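Local coordinates for protein protoporphyrinogen oxidase (Exiguobacterium sibiricum, PDB 3LOV) that probably oxidises coproporphyrinogen III to coproporphyrin III with FAD and molecular oxygen, a step in heme b biosynthesis, at residues I55-D60 with I402-M407; S309-T314 with H371-S376. All coordinates share one frame; numbering follows the deposited sequence.

Contact 1 of 2, residues I55-D60 with I402-M407. With FAD (flavin-adenine dinucleotide), chain B.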
loop_
_atom_site.group_PDB
_atom_site.type_symbol
_atom_site.label_atom_id
_atom_site.label_comp_id
_atom_site.label_asym_id
_atom_site.label_seq_id
_atom_site.Cartn_x
_atom_site.Cartn_y
_atom_site.Cartn_z
ATOM N N ILE A 55 -2.659 -15.027 9.660
ATOM C CA ILE A 55 -2.906 -14.733 8.244
ATOM C C ILE A 55 -3.405 -13.300 8.144
ATOM O O ILE A 55 -4.383 -12.954 8.793
ATOM C CB ILE A 55 -3.935 -15.718 7.676
ATOM C CG1 ILE A 55 -3.362 -17.142 7.648
ATOM C CG2 ILE A 55 -4.366 -15.327 6.258
ATOM C CD1 ILE A 55 -4.416 -18.222 7.388
ATOM N N GLU A 56 -2.730 -12.475 7.343
ATOM C CA GLU A 56 -3.089 -11.046 7.237
ATOM C C GLU A 56 -4.315 -10.836 6.348
ATOM O O GLU A 56 -4.433 -11.454 5.304
ATOM C CB GLU A 56 -1.898 -10.199 6.737
ATOM C CG GLU A 56 -0.654 -10.282 7.647
ATOM C CD GLU A 56 -0.876 -9.696 9.019
ATOM O OE1 GLU A 56 -1.916 -9.040 9.227
ATOM O OE2 GLU A 56 0.013 -9.866 9.896
ATOM N N ARG A 57 -5.251 -10.012 6.803
ATOM C CA ARG A 57 -6.438 -9.701 6.038
ATOM C C ARG A 57 -6.241 -8.496 5.161
ATOM O O ARG A 57 -6.882 -8.386 4.136
ATOM C CB ARG A 57 -7.634 -9.447 6.934
ATOM C CG ARG A 57 -8.217 -10.708 7.567
ATOM C CD ARG A 57 -9.481 -10.286 8.287
ATOM N NE ARG A 57 -10.136 -11.339 9.020
ATOM C CZ ARG A 57 -11.300 -11.884 8.714
ATOM N NH1 ARG A 57 -11.955 -11.538 7.616
ATOM N NH2 ARG A 57 -11.797 -12.814 9.510
ATOM N N GLY A 58 -5.384 -7.575 5.590
ATOM C CA GLY A 58 -5.025 -6.378 4.815
ATOM C C GLY A 58 -3.560 -6.369 4.400
ATOM O O GLY A 58 -3.083 -7.305 3.790
ATOM N N PRO A 59 -2.834 -5.298 4.707
ATOM C CA PRO A 59 -1.377 -5.315 4.463
ATOM C C PRO A 59 -0.714 -6.547 5.126
ATOM O O PRO A 59 -1.068 -6.912 6.247
ATOM C CB PRO A 59 -0.866 -4.062 5.179
ATOM C CG PRO A 59 -2.022 -3.209 5.438
ATOM C CD PRO A 59 -3.276 -4.091 5.406
ATOM N N ASP A 60 0.207 -7.212 4.450
ATOM C CA ASP A 60 0.864 -8.339 5.100
ATOM C C ASP A 60 2.237 -7.980 5.639
ATOM O O ASP A 60 2.788 -8.711 6.459
ATOM C CB ASP A 60 0.865 -9.601 4.206
ATOM C CG ASP A 60 1.904 -9.573 3.097
ATOM O OD1 ASP A 60 2.405 -8.490 2.757
ATOM O OD2 ASP A 60 2.222 -10.667 2.580
ATOM N N ILE A 402 -11.283 -17.162 4.057
ATOM C CA ILE A 402 -11.353 -15.917 4.835
ATOM C C ILE A 402 -11.374 -14.788 3.814
ATOM O O ILE A 402 -10.409 -14.605 3.033
ATOM C CB ILE A 402 -10.122 -15.755 5.805
ATOM C CG1 ILE A 402 -10.001 -16.962 6.768
ATOM C CG2 ILE A 402 -10.188 -14.378 6.603
ATOM C CD1 ILE A 402 -8.493 -17.309 7.266
ATOM N N ILE A 403 -12.492 -14.056 3.792
ATOM C CA ILE A 403 -12.732 -12.963 2.861
ATOM C C ILE A 403 -12.663 -11.613 3.597
ATOM O O ILE A 403 -13.273 -11.448 4.635
ATOM C CB ILE A 403 -14.131 -13.102 2.191
ATOM C CG1 ILE A 403 -14.155 -14.272 1.194
ATOM C CG2 ILE A 403 -14.508 -11.842 1.459
ATOM C CD1 ILE A 403 -15.583 -14.604 0.697
ATOM N N SER A 404 -11.895 -10.674 3.076
ATOM C CA SER A 404 -11.808 -9.334 3.652
ATOM C C SER A 404 -11.947 -8.324 2.538
ATOM O O SER A 404 -11.583 -8.600 1.400
ATOM C CB SER A 404 -10.476 -9.146 4.352
ATOM O OG SER A 404 -10.269 -10.215 5.255
ATOM N N ARG A 405 -12.515 -7.170 2.855
ATOM C CA ARG A 405 -12.867 -6.165 1.842
ATOM C C ARG A 405 -12.348 -4.824 2.312
ATOM O O ARG A 405 -12.668 -4.393 3.411
ATOM C CB ARG A 405 -14.393 -6.073 1.624
ATOM C CG ARG A 405 -15.010 -7.261 0.864
ATOM C CD ARG A 405 -16.533 -7.139 0.755
ATOM N NE ARG A 405 -17.123 -8.213 -0.043
ATOM C CZ ARG A 405 -17.450 -9.411 0.417
ATOM N NH1 ARG A 405 -17.255 -9.716 1.695
ATOM N NH2 ARG A 405 -18.001 -10.307 -0.405
ATOM N N LEU A 406 -11.550 -4.182 1.471
ATOM C CA LEU A 406 -10.955 -2.896 1.766
ATOM C C LEU A 406 -11.543 -1.883 0.796
ATOM O O LEU A 406 -11.002 -1.676 -0.320
ATOM C CB LEU A 406 -9.451 -3.013 1.654
ATOM C CG LEU A 406 -8.891 -4.078 2.622
ATOM C CD1 LEU A 406 -8.657 -5.478 1.948
ATOM C CD2 LEU A 406 -7.637 -3.555 3.204
HETATM N N MSE A 407 -12.697 -1.324 1.196
HETATM C CA MSE A 407 -13.452 -0.396 0.355
HETATM C C MSE A 407 -12.675 0.929 0.137
HETATM O O MSE A 407 -12.149 1.509 1.090
HETATM C CB MSE A 407 -14.837 -0.072 0.962
HETATM C CG MSE A 407 -15.817 -1.254 1.113
HETATM SE SE MSE A 407 -15.806 -2.546 -0.339
HETATM C CE MSE A 407 -16.457 -1.511 -1.839
HETATM P PA FAD B . -7.166 3.319 7.544
HETATM O O1A FAD B . -6.458 2.049 7.878
HETATM O O2A FAD B . -8.154 3.315 6.438
HETATM O O5B FAD B . -7.882 3.851 8.862
HETATM C C5B FAD B . -8.876 4.843 8.841
HETATM C C4B FAD B . -9.611 4.792 10.186
HETATM O O4B FAD B . -10.496 5.906 10.320
HETATM C C3B FAD B . -10.408 3.510 10.316
HETATM O O3B FAD B . -10.212 2.894 11.576
HETATM C C2B FAD B . -11.821 4.023 10.118
HETATM O O2B FAD B . -12.772 3.284 10.800
HETATM C C1B FAD B . -11.754 5.420 10.698
HETATM N N9A FAD B . -12.792 6.354 10.233
HETATM C C8A FAD B . -13.422 6.495 9.016
HETATM N N7A FAD B . -14.317 7.513 9.074
HETATM C C5A FAD B . -14.268 8.030 10.339
HETATM C C6A FAD B . -14.926 9.081 10.982
HETATM N N6A FAD B . -15.801 9.846 10.336
HETATM N N1A FAD B . -14.643 9.357 12.310
HETATM C C2A FAD B . -13.691 8.634 12.986
HETATM N N3A FAD B . -13.021 7.611 12.340
HETATM C C4A FAD B . -13.321 7.309 11.061
HETATM N N1 FAD B . 0.825 -1.017 2.951
HETATM C C2 FAD B . 2.026 -1.627 3.185
HETATM O O2 FAD B . 2.969 -0.993 3.681
HETATM N N3 FAD B . 2.195 -2.945 2.845
HETATM C C4 FAD B . 1.218 -3.668 2.264
HETATM O O4 FAD B . 1.426 -4.841 2.018
HETATM C C4X FAD B . 0.007 -3.073 1.983
HETATM N N5 FAD B . -1.018 -3.823 1.429
HETATM C C5X FAD B . -2.242 -3.197 1.177
HETATM C C6 FAD B . -3.280 -3.922 0.582
HETATM C C7 FAD B . -4.515 -3.304 0.321
HETATM C C7M FAD B . -5.627 -4.090 -0.309
HETATM C C8 FAD B . -4.731 -1.964 0.689
HETATM C C8M FAD B . -6.044 -1.253 0.415
HETATM C C9 FAD B . -3.711 -1.237 1.295
HETATM C C9A FAD B . -2.455 -1.838 1.541
HETATM N N10 FAD B . -1.426 -1.109 2.149
HETATM C C10 FAD B . -0.191 -1.735 2.359
HETATM C "C1'" FAD B . -1.558 0.343 2.547
HETATM C "C2'" FAD B . -1.928 0.411 4.049
HETATM O "O2'" FAD B . -3.158 -0.187 4.225
HETATM C "C3'" FAD B . -2.000 1.846 4.590
HETATM O "O3'" FAD B . -0.653 2.288 4.696
HETATM C "C4'" FAD B . -2.641 2.008 5.992
HETATM O "O4'" FAD B . -3.540 0.990 6.388
HETATM C "C5'" FAD B . -3.442 3.292 6.091
HETATM O "O5'" FAD B . -3.870 3.461 7.418
HETATM P P FAD B . -4.675 4.764 7.800
HETATM O O1P FAD B . -4.164 5.989 7.087
HETATM O O2P FAD B . -4.884 4.921 9.287
HETATM O O3P FAD B . -6.155 4.503 7.153
#

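Contact 2 of 2, residues S309-T314 with H371-S376. With FAD (flavin-adenine dinucleotide), chain B.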
loop_
_atom_site.group_PDB
_atom_site.type_symbol
_atom_site.label_atom_id
_atom_site.label_comp_id
_atom_site.label_asym_id
_atom_site.label_seq_id
_atom_site.Cartn_x
_atom_site.Cartn_y
_atom_site.Cartn_z
ATOM N N SER A 309 -11.538 -0.407 -4.840
ATOM C CA SER A 309 -11.687 -1.364 -3.743
ATOM C C SER A 309 -11.005 -2.676 -4.049
ATOM O O SER A 309 -10.941 -3.093 -5.187
ATOM C CB SER A 309 -13.173 -1.660 -3.458
ATOM O OG SER A 309 -13.825 -0.465 -3.082
ATOM N N THR A 310 -10.548 -3.334 -2.993
ATOM C CA THR A 310 -9.851 -4.595 -3.081
ATOM C C THR A 310 -10.495 -5.574 -2.104
ATOM O O THR A 310 -10.868 -5.181 -0.996
ATOM C CB THR A 310 -8.331 -4.449 -2.702
ATOM O OG1 THR A 310 -7.713 -3.419 -3.494
ATOM C CG2 THR A 310 -7.569 -5.788 -2.907
ATOM N N ALA A 311 -10.656 -6.825 -2.527
ATOM C CA ALA A 311 -10.900 -7.944 -1.597
ATOM C C ALA A 311 -9.678 -8.881 -1.541
ATOM O O ALA A 311 -9.017 -9.138 -2.565
ATOM C CB ALA A 311 -12.119 -8.737 -2.005
ATOM N N THR A 312 -9.374 -9.387 -0.348
ATOM C CA THR A 312 -8.453 -10.499 -0.227
ATOM C C THR A 312 -9.276 -11.743 0.106
ATOM O O THR A 312 -10.206 -11.707 0.928
ATOM C CB THR A 312 -7.336 -10.244 0.811
ATOM O OG1 THR A 312 -7.909 -10.092 2.112
ATOM C CG2 THR A 312 -6.512 -8.982 0.440
ATOM N N VAL A 313 -8.960 -12.837 -0.579
ATOM C CA VAL A 313 -9.692 -14.082 -0.416
ATOM C C VAL A 313 -8.622 -15.136 -0.127
ATOM O O VAL A 313 -7.793 -15.423 -0.972
ATOM C CB VAL A 313 -10.559 -14.422 -1.653
ATOM C CG1 VAL A 313 -11.352 -15.754 -1.416
ATOM C CG2 VAL A 313 -11.503 -13.252 -1.980
ATOM N N THR A 314 -8.603 -15.620 1.106
ATOM C CA THR A 314 -7.572 -16.522 1.570
ATOM C C THR A 314 -8.199 -17.889 1.685
ATOM O O THR A 314 -9.257 -18.020 2.265
ATOM C CB THR A 314 -6.986 -16.103 2.935
ATOM O OG1 THR A 314 -6.181 -14.919 2.774
ATOM C CG2 THR A 314 -6.124 -17.237 3.500
ATOM N N HIS A 371 -15.896 -4.429 -9.447
ATOM C CA HIS A 371 -17.285 -4.719 -9.080
ATOM C C HIS A 371 -17.402 -5.985 -8.240
ATOM O O HIS A 371 -18.259 -6.055 -7.382
ATOM C CB HIS A 371 -18.167 -4.873 -10.332
ATOM C CG HIS A 371 -18.154 -6.249 -10.903
ATOM N ND1 HIS A 371 -17.120 -6.715 -11.690
ATOM C CD2 HIS A 371 -19.037 -7.271 -10.786
ATOM C CE1 HIS A 371 -17.373 -7.964 -12.036
ATOM N NE2 HIS A 371 -18.529 -8.323 -11.503
ATOM N N LEU A 372 -16.575 -6.998 -8.515
ATOM C CA LEU A 372 -16.584 -8.228 -7.694
ATOM C C LEU A 372 -16.474 -7.960 -6.205
ATOM O O LEU A 372 -17.004 -8.752 -5.424
ATOM C CB LEU A 372 -15.476 -9.204 -8.067
ATOM C CG LEU A 372 -15.787 -10.240 -9.136
ATOM C CD1 LEU A 372 -14.598 -11.176 -9.255
ATOM C CD2 LEU A 372 -17.076 -11.008 -8.807
ATOM N N VAL A 373 -15.805 -6.867 -5.822
ATOM C CA VAL A 373 -15.578 -6.559 -4.396
ATOM C C VAL A 373 -16.908 -6.226 -3.664
ATOM O O VAL A 373 -17.069 -6.519 -2.469
ATOM C CB VAL A 373 -14.569 -5.411 -4.236
ATOM C CG1 VAL A 373 -14.270 -5.188 -2.796
ATOM C CG2 VAL A 373 -13.278 -5.746 -4.982
ATOM N N HIS A 374 -17.864 -5.670 -4.406
ATOM C CA HIS A 374 -19.191 -5.351 -3.890
ATOM C C HIS A 374 -20.178 -6.514 -3.982
ATOM O O HIS A 374 -21.284 -6.390 -3.503
ATOM C CB HIS A 374 -19.783 -4.138 -4.625
ATOM C CG HIS A 374 -18.868 -2.954 -4.687
ATOM N ND1 HIS A 374 -18.959 -1.891 -3.811
ATOM C CD2 HIS A 374 -17.814 -2.683 -5.499
ATOM C CE1 HIS A 374 -18.028 -1.000 -4.109
ATOM N NE2 HIS A 374 -17.306 -1.466 -5.116
ATOM N N GLU A 375 -19.799 -7.631 -4.591
ATOM C CA GLU A 375 -20.691 -8.781 -4.679
ATOM C C GLU A 375 -20.627 -9.608 -3.407
ATOM O O GLU A 375 -19.758 -9.416 -2.562
ATOM C CB GLU A 375 -20.347 -9.678 -5.882
ATOM C CG GLU A 375 -20.474 -8.996 -7.239
ATOM C CD GLU A 375 -21.924 -8.607 -7.606
ATOM O OE1 GLU A 375 -22.844 -9.323 -7.174
ATOM O OE2 GLU A 375 -22.138 -7.591 -8.325
ATOM N N SER A 376 -21.563 -10.535 -3.285
ATOM C CA SER A 376 -21.621 -11.452 -2.140
ATOM C C SER A 376 -20.376 -12.316 -2.004
ATOM O O SER A 376 -19.712 -12.596 -3.004
ATOM C CB SER A 376 -22.812 -12.419 -2.317
ATOM O OG SER A 376 -22.547 -13.405 -3.317
HETATM P PA FAD B . -7.166 3.319 7.544
HETATM O O1A FAD B . -6.458 2.049 7.878
HETATM O O2A FAD B . -8.154 3.315 6.438
HETATM O O5B FAD B . -7.882 3.851 8.862
HETATM C C5B FAD B . -8.876 4.843 8.841
HETATM C C4B FAD B . -9.611 4.792 10.186
HETATM O O4B FAD B . -10.496 5.906 10.320
HETATM C C3B FAD B . -10.408 3.510 10.316
HETATM O O3B FAD B . -10.212 2.894 11.576
HETATM C C2B FAD B . -11.821 4.023 10.118
HETATM O O2B FAD B . -12.772 3.284 10.800
HETATM C C1B FAD B . -11.754 5.420 10.698
HETATM N N9A FAD B . -12.792 6.354 10.233
HETATM C C8A FAD B . -13.422 6.495 9.016
HETATM N N7A FAD B . -14.317 7.513 9.074
HETATM C C5A FAD B . -14.268 8.030 10.339
HETATM C C6A FAD B . -14.926 9.081 10.982
HETATM N N6A FAD B . -15.801 9.846 10.336
HETATM N N1A FAD B . -14.643 9.357 12.310
HETATM C C2A FAD B . -13.691 8.634 12.986
HETATM N N3A FAD B . -13.021 7.611 12.340
HETATM C C4A FAD B . -13.321 7.309 11.061
HETATM N N1 FAD B . 0.825 -1.017 2.951
HETATM C C2 FAD B . 2.026 -1.627 3.185
HETATM O O2 FAD B . 2.969 -0.993 3.681
HETATM N N3 FAD B . 2.195 -2.945 2.845
HETATM C C4 FAD B . 1.218 -3.668 2.264
HETATM O O4 FAD B . 1.426 -4.841 2.018
HETATM C C4X FAD B . 0.007 -3.073 1.983
HETATM N N5 FAD B . -1.018 -3.823 1.429
HETATM C C5X FAD B . -2.242 -3.197 1.177
HETATM C C6 FAD B . -3.280 -3.922 0.582
HETATM C C7 FAD B . -4.515 -3.304 0.321
HETATM C C7M FAD B . -5.627 -4.090 -0.309
HETATM C C8 FAD B . -4.731 -1.964 0.689
HETATM C C8M FAD B . -6.044 -1.253 0.415
HETATM C C9 FAD B . -3.711 -1.237 1.295
HETATM C C9A FAD B . -2.455 -1.838 1.541
HETATM N N10 FAD B . -1.426 -1.109 2.149
HETATM C C10 FAD B . -0.191 -1.735 2.359
HETATM C "C1'" FAD B . -1.558 0.343 2.547
HETATM C "C2'" FAD B . -1.928 0.411 4.049
HETATM O "O2'" FAD B . -3.158 -0.187 4.225
HETATM C "C3'" FAD B . -2.000 1.846 4.590
HETATM O "O3'" FAD B . -0.653 2.288 4.696
HETATM C "C4'" FAD B . -2.641 2.008 5.992
HETATM O "O4'" FAD B . -3.540 0.990 6.388
HETATM C "C5'" FAD B . -3.442 3.292 6.091
HETATM O "O5'" FAD B . -3.870 3.461 7.418
HETATM P P FAD B . -4.675 4.764 7.800
HETATM O O1P FAD B . -4.164 5.989 7.087
HETATM O O2P FAD B . -4.884 4.921 9.287
HETATM O O3P FAD B . -6.155 4.503 7.153
HETATM O O HOH W 1 -15.294 0.410 -5.167
#

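Contact 1 of 2, residues I55-D60 with I402-M407
At the flavin end of the FAD pocket, the short strand 55-56 and the turn after it lie beside strand 400-411, an edge strand of the mixed sheet. The two segments run nearly the same way, 17° apart, and come closest at R57 and S404, whose CA atoms are 5.9 Å apart. R57 supplies most of the polar contact. Its CG is anti to the carbonyl carbon, and the chain is extended from there to NE, so the side chain passes alongside S404 and delivers its guanidinium to the strand. R57 NH1 gives S404 OG a hydrogen bond of 3.2 Å. It is moderately straight, 152° at the hydrogen, with the oxygen near the guanidinium plane, 20° out of it. The hydroxyl is also tucked against the aliphatic stem, with S404 OG only 3.1 Å from R57 CG. I402 CG2 rests 3.4 Å above the guanidinium plane of R57, over its centre, so the cation is held at an edge by a hydroxyl and over one face by a methyl. Strand 55-56 pairs antiparallel with 47-48, while I402, S404 and L406 bond through their backbones to strand 307-318; the contact thus brings two separate sheets together. Farther from the cofactor, the I55 and I402 side chains cross obliquely, CD1 to CD1 at 4.2 Å. G58 makes the turn toward the flavin: a CB on it would fall 2.3 Å from P59 CD, too close for any other residue in this conformation. P59 then lies over one face of the isoalloxazine, its CB 3.5 Å from FAD C4X. On that same face, but at the dimethylbenzene end, L406 CD1 reaches FAD C7M at 4.0 Å.

Contact 2 of 2, residues S309-T314 with H371-S376
Strand segment 309-314 is extended, whereas 371-374 turn with helical backbone angles, H374 N bonding to H371 O at 3.0 Å, and the two come nearest at A311 and V373, whose CA atoms are 5.6 Å apart. V373 makes nearly all of the apolar contact. Its CG1 is anti to the backbone N (chi1 -175°), which spreads the two methyls over the strand between S309 and A311, alternate residues on one face. CG2 of V373 sits 3.5 Å from S309 O and CG1 lies 3.8 Å from S309 CB, while the same CG1 meets A311 CB at 4.2 Å. An alanine at V373 would remove both methyls and would probably loosen the turn against this face of the strand. T310 points to the other side of the strand, where its CB is 3.6 Å from FAD C7M, so one strand separates the turn from the flavin's methyl-bearing end. Toward H374, the exposed residue of the contact, the interaction becomes polar. H374 NE2 and S309 OG do not meet directly but share a water, 2.7 Å from S309 OG and 2.8 Å from H374 NE2. The water is at the edge of the imidazole, in its plane. S309 OG is gripped from a second direction by D408 N, and S309 N bonds to D370 OD2. The turn is further fixed to strand 400-411 by R405, which reaches V373 O and E375 O, and it runs into helix 377-392, whose N-cap is S376. With dispersion inside and a water bridge at the H374 end, the direct contact between the segments should depend chiefly on the fit of V373, and the bridge probably helps, with M407 packed against the ring, to set the orientation of H374.

Contacts 1 and 2 have centres 10 Å apart, and both draw on the mixed sheet, where strands 307-318 and 400-411 are antiparallel neighbours. L406 N to T310 O, 2.7 Å, and I402 O to T314 N, 2.8 Å, are probable hydrogen bonds that join them directly. The chain order is 55-60, 309-314, 371-376, 402-407, so contact 2 is nested within the loop that contact 1 closes. The side chain of M407 also packs against S309 and H374. Contact 1 ties the sheet to an early flavin-binding segment, and contact 2 backs it with the turn before helix 377-392; in both, a strand of the sheet, through L406 and T310, touches the isoalloxazine's methyl-bearing end.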